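Local atomic coordinates of putative transcriptional regulator TRANSCRIPTION REGULATOR protein (Rhizobium meliloti, PDB entry 5NLA), a protein that acts as an AraC-like transcriptional activator that binds c-di-GMP to regulate extracellular polysaccharide production, probably through sequence-specific DNA binding. Residues L97-Q102 with I169-P174; H123-L128 with R153-P158; G183-A188 with M230-V235. All blocks are in the same frame, centred on the assembly; numbering follows the deposited sequence.

Contact 1 of 3, residues L97-Q102 with I169-P174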
loop_
_atom_site.group_PDB
_atom_site.type_symbol
_atom_site.label_atom_id
_atom_site.label_comp_id
_atom_site.label_asym_id
_atom_site.label_seq_id
_atom_site.Cartn_x
_atom_site.Cartn_y
_atom_site.Cartn_z
ATOM N N LEU A 97 9.613 -3.281 -2.293
ATOM C CA LEU A 97 8.440 -2.901 -3.084
ATOM C C LEU A 97 7.704 -4.146 -3.614
ATOM O O LEU A 97 8.309 -4.978 -4.296
ATOM C CB LEU A 97 8.897 -1.994 -4.240
ATOM C CG LEU A 97 7.894 -1.457 -5.264
ATOM C CD1 LEU A 97 8.458 -0.247 -5.998
ATOM C CD2 LEU A 97 7.489 -2.527 -6.263
ATOM N N LEU A 98 6.411 -4.255 -3.295
ATOM C CA LEU A 98 5.577 -5.399 -3.681
ATOM C C LEU A 98 4.674 -5.059 -4.878
ATOM O O LEU A 98 3.884 -4.103 -4.828
ATOM C CB LEU A 98 4.710 -5.855 -2.496
ATOM C CG LEU A 98 3.859 -7.122 -2.717
ATOM C CD1 LEU A 98 4.699 -8.381 -2.672
ATOM C CD2 LEU A 98 2.736 -7.247 -1.705
ATOM N N ILE A 99 4.795 -5.859 -5.938
ATOM C CA ILE A 99 3.897 -5.798 -7.092
ATOM C C ILE A 99 2.816 -6.856 -6.891
ATOM O O ILE A 99 3.138 -8.026 -6.653
ATOM C CB ILE A 99 4.607 -6.140 -8.425
ATOM C CG1 ILE A 99 5.942 -5.392 -8.572
ATOM C CG2 ILE A 99 3.679 -5.867 -9.612
ATOM C CD1 ILE A 99 5.798 -3.898 -8.670
ATOM N N VAL A 100 1.551 -6.460 -7.003
ATOM C CA VAL A 100 0.434 -7.408 -6.928
ATOM C C VAL A 100 -0.466 -7.300 -8.155
ATOM O O VAL A 100 -0.984 -6.231 -8.452
ATOM C CB VAL A 100 -0.388 -7.201 -5.646
ATOM C CG1 VAL A 100 -1.666 -8.039 -5.667
ATOM C CG2 VAL A 100 0.470 -7.532 -4.431
ATOM N N GLN A 101 -0.627 -8.415 -8.861
ATOM C CA GLN A 101 -1.621 -8.535 -9.928
ATOM C C GLN A 101 -2.926 -9.056 -9.325
ATOM O O GLN A 101 -2.984 -10.186 -8.832
ATOM C CB GLN A 101 -1.121 -9.467 -11.026
ATOM C CG GLN A 101 0.056 -8.890 -11.818
ATOM C CD GLN A 101 0.852 -9.932 -12.591
ATOM O OE1 GLN A 101 1.394 -10.882 -12.013
ATOM N NE2 GLN A 101 0.954 -9.741 -13.898
ATOM N N GLN A 102 -3.960 -8.217 -9.354
ATOM C CA GLN A 102 -5.262 -8.539 -8.789
ATOM C C GLN A 102 -6.330 -8.694 -9.874
ATOM O O GLN A 102 -6.465 -7.834 -10.753
ATOM C CB GLN A 102 -5.678 -7.418 -7.855
ATOM C CG GLN A 102 -6.982 -7.656 -7.119
ATOM C CD GLN A 102 -7.145 -6.706 -5.958
ATOM O OE1 GLN A 102 -7.555 -7.102 -4.858
ATOM N NE2 GLN A 102 -6.802 -5.443 -6.182
ATOM N N ILE A 169 -3.075 -3.765 -11.574
ATOM C CA ILE A 169 -1.716 -4.003 -11.115
ATOM C C ILE A 169 -1.419 -2.960 -10.020
ATOM O O ILE A 169 -1.610 -1.751 -10.220
ATOM C CB ILE A 169 -0.705 -4.047 -12.290
ATOM C CG1 ILE A 169 0.690 -4.455 -11.788
ATOM C CG2 ILE A 169 -0.656 -2.728 -13.048
ATOM C CD1 ILE A 169 1.546 -5.134 -12.841
ATOM N N LEU A 170 -1.022 -3.455 -8.848
ATOM C CA LEU A 170 -0.881 -2.644 -7.632
ATOM C C LEU A 170 0.572 -2.614 -7.136
ATOM O O LEU A 170 1.196 -3.663 -6.987
ATOM C CB LEU A 170 -1.743 -3.234 -6.517
ATOM C CG LEU A 170 -3.274 -3.280 -6.617
ATOM C CD1 LEU A 170 -3.816 -3.972 -5.369
ATOM C CD2 LEU A 170 -3.885 -1.892 -6.759
ATOM N N LEU A 171 1.087 -1.412 -6.875
ATOM C CA LEU A 171 2.392 -1.209 -6.224
ATOM C C LEU A 171 2.185 -0.848 -4.751
ATOM O O LEU A 171 1.426 0.075 -4.423
ATOM C CB LEU A 171 3.159 -0.056 -6.881
ATOM C CG LEU A 171 3.334 -0.058 -8.395
ATOM C CD1 LEU A 171 3.994 1.233 -8.857
ATOM C CD2 LEU A 171 4.144 -1.262 -8.828
ATOM N N PHE A 172 2.856 -1.580 -3.873
ATOM C CA PHE A 172 2.895 -1.245 -2.458
ATOM C C PHE A 172 4.351 -0.920 -2.145
ATOM O O PHE A 172 5.218 -1.772 -2.274
ATOM C CB PHE A 172 2.427 -2.411 -1.601
ATOM C CG PHE A 172 0.977 -2.784 -1.785
ATOM C CD1 PHE A 172 -0.019 -2.127 -1.072
ATOM C CD2 PHE A 172 0.609 -3.858 -2.617
ATOM C CE1 PHE A 172 -1.359 -2.487 -1.218
ATOM C CE2 PHE A 172 -0.729 -4.233 -2.756
ATOM C CZ PHE A 172 -1.716 -3.544 -2.059
ATOM N N MET A 173 4.599 0.328 -1.757
ATOM C CA MET A 173 5.949 0.849 -1.528
ATOM C C MET A 173 6.087 1.158 -0.025
ATOM O O MET A 173 5.239 1.873 0.530
ATOM C CB MET A 173 6.168 2.120 -2.368
ATOM C CG MET A 173 6.342 1.872 -3.876
ATOM S SD MET A 173 6.036 3.276 -4.976
ATOM C CE MET A 173 4.311 3.483 -4.612
ATOM N N PRO A 174 7.133 0.619 0.646
ATOM C CA PRO A 174 7.278 0.873 2.087
ATOM C C PRO A 174 7.520 2.349 2.395
ATOM O O PRO A 174 8.181 3.023 1.607
ATOM C CB PRO A 174 8.506 0.051 2.481
ATOM C CG PRO A 174 8.792 -0.849 1.339
ATOM C CD PRO A 174 8.240 -0.200 0.123
#

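Contact 2 of 3, residues H123-L128 with R153-P158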
loop_
_atom_site.group_PDB
_atom_site.type_symbol
_atom_site.label_atom_id
_atom_site.label_comp_id
_atom_site.label_asym_id
_atom_site.label_seq_id
_atom_site.Cartn_x
_atom_site.Cartn_y
_atom_site.Cartn_z
ATOM N N HIS A 123 2.053 1.365 3.771
ATOM C CA HIS A 123 2.687 1.466 2.479
ATOM C C HIS A 123 2.016 2.589 1.682
ATOM O O HIS A 123 0.876 2.965 1.964
ATOM C CB HIS A 123 2.562 0.142 1.702
ATOM C CG HIS A 123 3.322 -1.005 2.301
ATOM N ND1 HIS A 123 3.049 -1.510 3.551
ATOM C CD2 HIS A 123 4.330 -1.762 1.803
ATOM C CE1 HIS A 123 3.873 -2.511 3.810
ATOM N NE2 HIS A 123 4.654 -2.692 2.761
ATOM N N TRP A 124 2.743 3.132 0.712
ATOM C CA TRP A 124 2.151 3.977 -0.319
ATOM C C TRP A 124 1.596 3.016 -1.367
ATOM O O TRP A 124 2.316 2.170 -1.895
ATOM C CB TRP A 124 3.202 4.883 -0.945
ATOM C CG TRP A 124 4.027 5.637 0.045
ATOM C CD1 TRP A 124 5.265 5.310 0.479
ATOM C CD2 TRP A 124 3.668 6.847 0.722
ATOM N NE1 TRP A 124 5.703 6.235 1.390
ATOM C CE2 TRP A 124 4.741 7.189 1.557
ATOM C CE3 TRP A 124 2.536 7.668 0.709
ATOM C CZ2 TRP A 124 4.730 8.315 2.363
ATOM C CZ3 TRP A 124 2.518 8.787 1.521
ATOM C CH2 TRP A 124 3.614 9.104 2.333
ATOM N N ASN A 125 0.308 3.119 -1.638
ATOM C CA ASN A 125 -0.359 2.231 -2.578
ATOM C C ASN A 125 -0.616 3.012 -3.859
ATOM O O ASN A 125 -1.222 4.091 -3.840
ATOM C CB ASN A 125 -1.678 1.737 -1.964
ATOM C CG ASN A 125 -2.249 0.483 -2.634
ATOM O OD1 ASN A 125 -3.414 0.166 -2.415
ATOM N ND2 ASN A 125 -1.455 -0.231 -3.416
ATOM N N VAL A 126 -0.110 2.483 -4.961
ATOM C CA VAL A 126 -0.456 2.983 -6.286
ATOM C C VAL A 126 -1.028 1.823 -7.065
ATOM O O VAL A 126 -0.453 0.734 -7.058
ATOM C CB VAL A 126 0.770 3.553 -6.988
ATOM C CG1 VAL A 126 0.541 3.677 -8.486
ATOM C CG2 VAL A 126 1.109 4.901 -6.371
ATOM N N GLY A 127 -2.163 2.043 -7.715
ATOM C CA GLY A 127 -2.863 0.959 -8.404
ATOM C C GLY A 127 -3.378 1.392 -9.753
ATOM O O GLY A 127 -4.059 2.407 -9.847
ATOM N N LEU A 128 -3.044 0.617 -10.783
ATOM C CA LEU A 128 -3.486 0.857 -12.154
ATOM C C LEU A 128 -4.578 -0.123 -12.530
ATOM O O LEU A 128 -4.414 -1.308 -12.299
ATOM C CB LEU A 128 -2.324 0.617 -13.105
ATOM C CG LEU A 128 -2.602 0.751 -14.599
ATOM C CD1 LEU A 128 -3.024 2.174 -14.936
ATOM C CD2 LEU A 128 -1.354 0.339 -15.363
ATOM N N ARG A 153 -2.799 6.343 -2.907
ATOM C CA ARG A 153 -3.307 6.322 -1.534
ATOM C C ARG A 153 -2.234 5.837 -0.557
ATOM O O ARG A 153 -1.535 4.855 -0.841
ATOM C CB ARG A 153 -4.500 5.350 -1.422
ATOM C CG ARG A 153 -5.869 5.979 -1.589
ATOM C CD ARG A 153 -6.950 5.077 -1.020
ATOM N NE ARG A 153 -6.998 3.790 -1.698
ATOM C CZ ARG A 153 -7.556 3.546 -2.898
ATOM N NH1 ARG A 153 -8.127 4.510 -3.643
ATOM N NH2 ARG A 153 -7.520 2.302 -3.368
ATOM N N SER A 154 -2.118 6.498 0.596
ATOM C CA SER A 154 -1.419 5.897 1.724
ATOM C C SER A 154 -2.321 4.920 2.462
ATOM O O SER A 154 -3.519 5.174 2.654
ATOM C CB SER A 154 -0.967 6.932 2.710
ATOM O OG SER A 154 -0.294 6.270 3.766
ATOM N N LEU A 155 -1.738 3.811 2.901
ATOM C CA LEU A 155 -2.466 2.841 3.701
ATOM C C LEU A 155 -2.544 3.230 5.188
ATOM O O LEU A 155 -3.113 2.486 5.989
ATOM C CB LEU A 155 -1.846 1.457 3.542
ATOM C CG LEU A 155 -1.813 0.927 2.110
ATOM C CD1 LEU A 155 -1.215 -0.459 2.115
ATOM C CD2 LEU A 155 -3.205 0.894 1.499
ATOM N N GLY A 156 -1.969 4.376 5.548
ATOM C CA GLY A 156 -2.113 4.953 6.872
ATOM C C GLY A 156 -3.328 5.840 7.081
ATOM O O GLY A 156 -3.647 6.170 8.233
ATOM N N TYR A 157 -3.979 6.269 5.995
ATOM C CA TYR A 157 -5.248 7.004 6.088
ATOM C C TYR A 157 -6.397 6.067 5.746
ATOM O O TYR A 157 -6.275 5.252 4.831
ATOM C CB TYR A 157 -5.303 8.193 5.135
ATOM C CG TYR A 157 -4.597 9.422 5.608
ATOM C CD1 TYR A 157 -5.020 10.091 6.754
ATOM C CD2 TYR A 157 -3.521 9.963 4.882
ATOM C CE1 TYR A 157 -4.370 11.238 7.190
ATOM C CE2 TYR A 157 -2.874 11.120 5.302
ATOM C CZ TYR A 157 -3.301 11.757 6.458
ATOM O OH TYR A 157 -2.663 12.908 6.879
ATOM N N PRO A 158 -7.525 6.204 6.460
ATOM C CA PRO A 158 -8.683 5.378 6.150
ATOM C C PRO A 158 -9.331 5.736 4.822
ATOM O O PRO A 158 -9.170 6.853 4.325
ATOM C CB PRO A 158 -9.644 5.640 7.309
ATOM C CG PRO A 158 -9.232 6.947 7.881
ATOM C CD PRO A 158 -7.781 7.145 7.571
#

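Contact 3 of 3, residues G183-A188 with M230-V235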
loop_
_atom_site.group_PDB
_atom_site.type_symbol
_atom_site.label_atom_id
_atom_site.label_comp_id
_atom_site.label_asym_id
_atom_site.label_seq_id
_atom_site.Cartn_x
_atom_site.Cartn_y
_atom_site.Cartn_z
ATOM N N GLY A 183 5.467 15.314 2.085
ATOM C CA GLY A 183 4.628 16.499 2.248
ATOM C C GLY A 183 3.580 16.585 1.159
ATOM O O GLY A 183 2.381 16.706 1.442
ATOM N N LYS A 184 4.041 16.509 -0.087
ATOM C CA LYS A 184 3.153 16.463 -1.246
ATOM C C LYS A 184 2.278 15.209 -1.259
ATOM O O LYS A 184 1.109 15.276 -1.628
ATOM C CB LYS A 184 3.954 16.574 -2.551
ATOM C CG LYS A 184 4.542 17.962 -2.783
ATOM C CD LYS A 184 4.610 18.320 -4.264
ATOM C CE LYS A 184 4.786 19.819 -4.484
ATOM N NZ LYS A 184 4.691 20.199 -5.926
ATOM N N LEU A 185 2.840 14.078 -0.847
ATOM C CA LEU A 185 2.110 12.807 -0.835
ATOM C C LEU A 185 0.938 12.760 0.162
ATOM O O LEU A 185 -0.058 12.098 -0.097
ATOM C CB LEU A 185 3.069 11.636 -0.574
ATOM C CG LEU A 185 3.798 10.997 -1.766
ATOM C CD1 LEU A 185 4.182 11.995 -2.849
ATOM C CD2 LEU A 185 5.022 10.226 -1.297
ATOM N N GLU A 186 1.070 13.445 1.298
ATOM C CA GLU A 186 -0.021 13.552 2.279
ATOM C C GLU A 186 -1.174 14.405 1.753
ATOM O O GLU A 186 -2.333 14.050 1.931
ATOM C CB GLU A 186 0.496 14.120 3.603
ATOM C CG GLU A 186 1.311 13.108 4.398
ATOM C CD GLU A 186 2.114 13.714 5.542
ATOM O OE1 GLU A 186 1.885 14.889 5.906
ATOM O OE2 GLU A 186 2.973 12.991 6.096
ATOM N N GLY A 187 -0.851 15.518 1.100
ATOM C CA GLY A 187 -1.854 16.401 0.517
ATOM C C GLY A 187 -2.568 15.844 -0.704
ATOM O O GLY A 187 -3.681 16.287 -1.028
ATOM N N ALA A 188 -1.941 14.882 -1.387
ATOM C CA ALA A 188 -2.515 14.271 -2.593
ATOM C C ALA A 188 -3.126 12.893 -2.343
ATOM O O ALA A 188 -3.254 12.118 -3.269
ATOM C CB ALA A 188 -1.445 14.176 -3.676
ATOM N N MET A 230 9.104 8.026 -11.154
ATOM C CA MET A 230 7.841 8.099 -11.889
ATOM C C MET A 230 6.640 8.385 -10.960
ATOM O O MET A 230 5.806 9.245 -11.271
ATOM C CB MET A 230 7.584 6.802 -12.673
ATOM C CG MET A 230 8.381 6.649 -13.949
ATOM S SD MET A 230 8.127 5.054 -14.733
ATOM C CE MET A 230 9.298 5.196 -16.062
ATOM N N VAL A 231 6.559 7.684 -9.829
ATOM C CA VAL A 231 5.427 7.854 -8.913
ATOM C C VAL A 231 5.407 9.263 -8.342
ATOM O O VAL A 231 4.410 9.978 -8.449
ATOM C CB VAL A 231 5.441 6.823 -7.762
ATOM C CG1 VAL A 231 4.552 7.260 -6.600
ATOM C CG2 VAL A 231 4.988 5.455 -8.270
ATOM N N VAL A 232 6.512 9.656 -7.735
ATOM C CA VAL A 232 6.602 10.959 -7.099
ATOM C C VAL A 232 6.384 12.119 -8.108
ATOM O O VAL A 232 5.796 13.150 -7.759
ATOM C CB VAL A 232 7.927 11.071 -6.289
ATOM C CG1 VAL A 232 9.143 11.236 -7.189
ATOM C CG2 VAL A 232 7.857 12.205 -5.293
ATOM N N ALA A 233 6.827 11.927 -9.354
ATOM C CA ALA A 233 6.523 12.855 -10.461
ATOM C C ALA A 233 5.026 12.934 -10.809
ATOM O O ALA A 233 4.509 14.021 -11.043
ATOM C CB ALA A 233 7.320 12.482 -11.703
ATOM N N CYS A 234 4.339 11.795 -10.852
ATOM C CA CYS A 234 2.889 11.798 -11.077
ATOM C C CYS A 234 2.107 12.579 -10.026
ATOM O O CYS A 234 1.132 13.259 -10.360
ATOM C CB CYS A 234 2.330 10.380 -11.122
ATOM S SG CYS A 234 2.837 9.421 -12.554
ATOM N N VAL A 235 2.529 12.483 -8.767
ATOM C CA VAL A 235 1.804 13.121 -7.664
ATOM C C VAL A 235 1.904 14.660 -7.704
ATOM O O VAL A 235 1.118 15.330 -7.042
ATOM C CB VAL A 235 2.218 12.536 -6.289
ATOM C CG1 VAL A 235 1.404 13.151 -5.156
ATOM C CG2 VAL A 235 2.057 11.018 -6.295
#

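Contact 1 of 3, residues L97-Q102 with I169-P174
Ile169 meets Ile99 and Gln101 through the end of its side chain, CD1 lying 3.9 Å from CG2 of Ile99 and beside CG of Gln101. Its CG1, anti to the backbone N (chi1 -174°), comes to 4.0 Å from the same CG2 of Ile99. The amide of Gln101 is occupied elsewhere: OE1 is hydrogen-bonded to NE1 of Trp92 and NE2 to OE2 of Glu209. Leu170 forms a hydrogen-bonded pair with Val100, N to O in both directions, each bond 2.8 Å long. On the same face, CB of Leu170 lies beside CB of Val100, and its CD1 is 3.4 Å from NE2 of Gln102, which makes a weak hydrogen bond to Ser168 OG. Leu171 returns to the face of Ile99 as its non-hydrogen-bonded partner, with the two CA atoms 4.9 Å apart and the side chains pointing the same way. Ile205 and Met208 of helix 196-211 cover this face. Phe172 pairs with Leu98 through a second reciprocal set of N-H...O bonds, both 2.9 Å. Its ring meets Val100 at the edge, near the ring plane, where CE2 is 3.9 Å from CG2 of Val100; its rim atom CD2 lies near CD2 of Leu98, whose side chain runs alongside. Met173 lies beside Leu97 and brings CG to 3.7 Å from the leucine CD1, while Pro174 adds its CD near Leu97 N as the strand ends. The paired bonds separated by non-hydrogen-bonded residues, together with axes 157° apart in direction, identify two antiparallel neighbours within a sheet. It is one of two antiparallel sheets, an arrangement consistent with the cupin-like N-terminal domain of AraC relatives, probably the sensor part.

Contact 2 of 3, residues H123-L128 with R153-P158
The hydroxyl of Ser154, whose CB packs obliquely against the indole of Trp124 (4.1 Å to CE3), has two partners. Gly156 N donates to OG over 3.1 Å, which makes an ST turn, and OE2 of Glu253 is hydrogen-bonded to the same oxygen. Trp124 and Ser154 form a non-hydrogen-bonded antiparallel pair, flanked by backbone bonds: Asn125 N to Arg153 O at 2.7 Å, Arg153 N to Asn125 O, and Leu155 N to His123 O at 2.9 Å. The last is almost linear at the acceptor, its C=O...N angle being 174°. Leu155 then fills the corner beyond the strand. Its CG stands anti to the carbonyl carbon (chi1 -59°), which brings it to 3.4 Å from His123 O. The two methyls divide: CD1 reaches CB of His123 at 3.8 Å and CD2 reaches CB of Asn125 at 3.9 Å. An alanine here would probably open a gap between His123 and Asn125, whose CB atoms would lose their methyl partners. Polar ends are met from outside, Asn125 ND2 by Leu171 O, Trp124 NE1 by Tyr175 O, and Arg153 NH1 by Asn190 OD1, with Phe151 and Tyr159 adding cation-pi contacts that are likely to steady the arginine charge. The chemistry thus divides the work: backbone N-H...O bonds hold the strand end, Leu155 adds an apolar plug beside them, and these buried polar side chains find their partners beyond the two segments.

Contact 3 of 3, residues G183-A188 with M230-V235
Leu185 and Val235 meet with no flat side-chain group between them; the nearby ring is the indole of Trp124, and CB of Leu185 sits on its face side, just beyond the rim, where CZ3 of Trp124 is 3.6 Å from CB of Leu185. The arrangement is packing between the C-terminal ends of two helices, 182-187 and 220-234, chiefly through aliphatic side chains, and no hydrogen bond crosses it. The evidence for a small contact is the buried surface, 189 Å² in total. Val235, which points at the other segment, contributes the largest share, 74 Å². Leu185 comes in at about a right angle to Val235, so that its CD1 reaches CG1 of the valine at 3.8 Å and lies near CB and CG2 as well. The same CD1 approaches CG2 of Val232, one helical turn earlier, at the looser distance of 4.4 Å. Lys184 takes part mainly through its backbone, its O being 4.1 Å from CG1 of Val235; that oxygen also accepts a weak bond from Ala188 N, where the chain leaves helical geometry. On the far helix, Val235 N is hydrogen-bonded to Val231 O at 3.1 Å, and Cys234 turns to Leu197 and Leu201 of helix 196-211. Outside the contact, Glu186 makes a salt bridge with Arg257, and Gly187 O accepts from Arg239 NH2, tying the end of helix 182-187 to later parts of the chain. Val235 has CG1 anti to its backbone N (chi1 -177°), and this methyl is the one that touches CB of Ala188, at 3.4 Å.

Contacts 1 and 2 belong to one antiparallel sheet and have centres about 10 Å apart. Strand 166-173 pairs with strand 97-104 in contact 1 along one edge and with strand 124-129 of contact 2 along the other: Leu171 N with Val126 O, at 2.6 Å, and Met173 O with Trp124 N, at 2.8 Å, are probable hydrogen bonds. In sequence, contact 2 falls between the two segments of contact 1, whereas contact 3 follows both. Contact 3 places helices against this sheet, its centre about 11 Å from that of contact 2 and about 17 Å from that of contact 1. Val231 touches both strands, with CG1 4.2 Å from Val126 CG2 and CG2 4.1 Å from Met173 SD, and Trp124 CZ3 meets Leu185 CB.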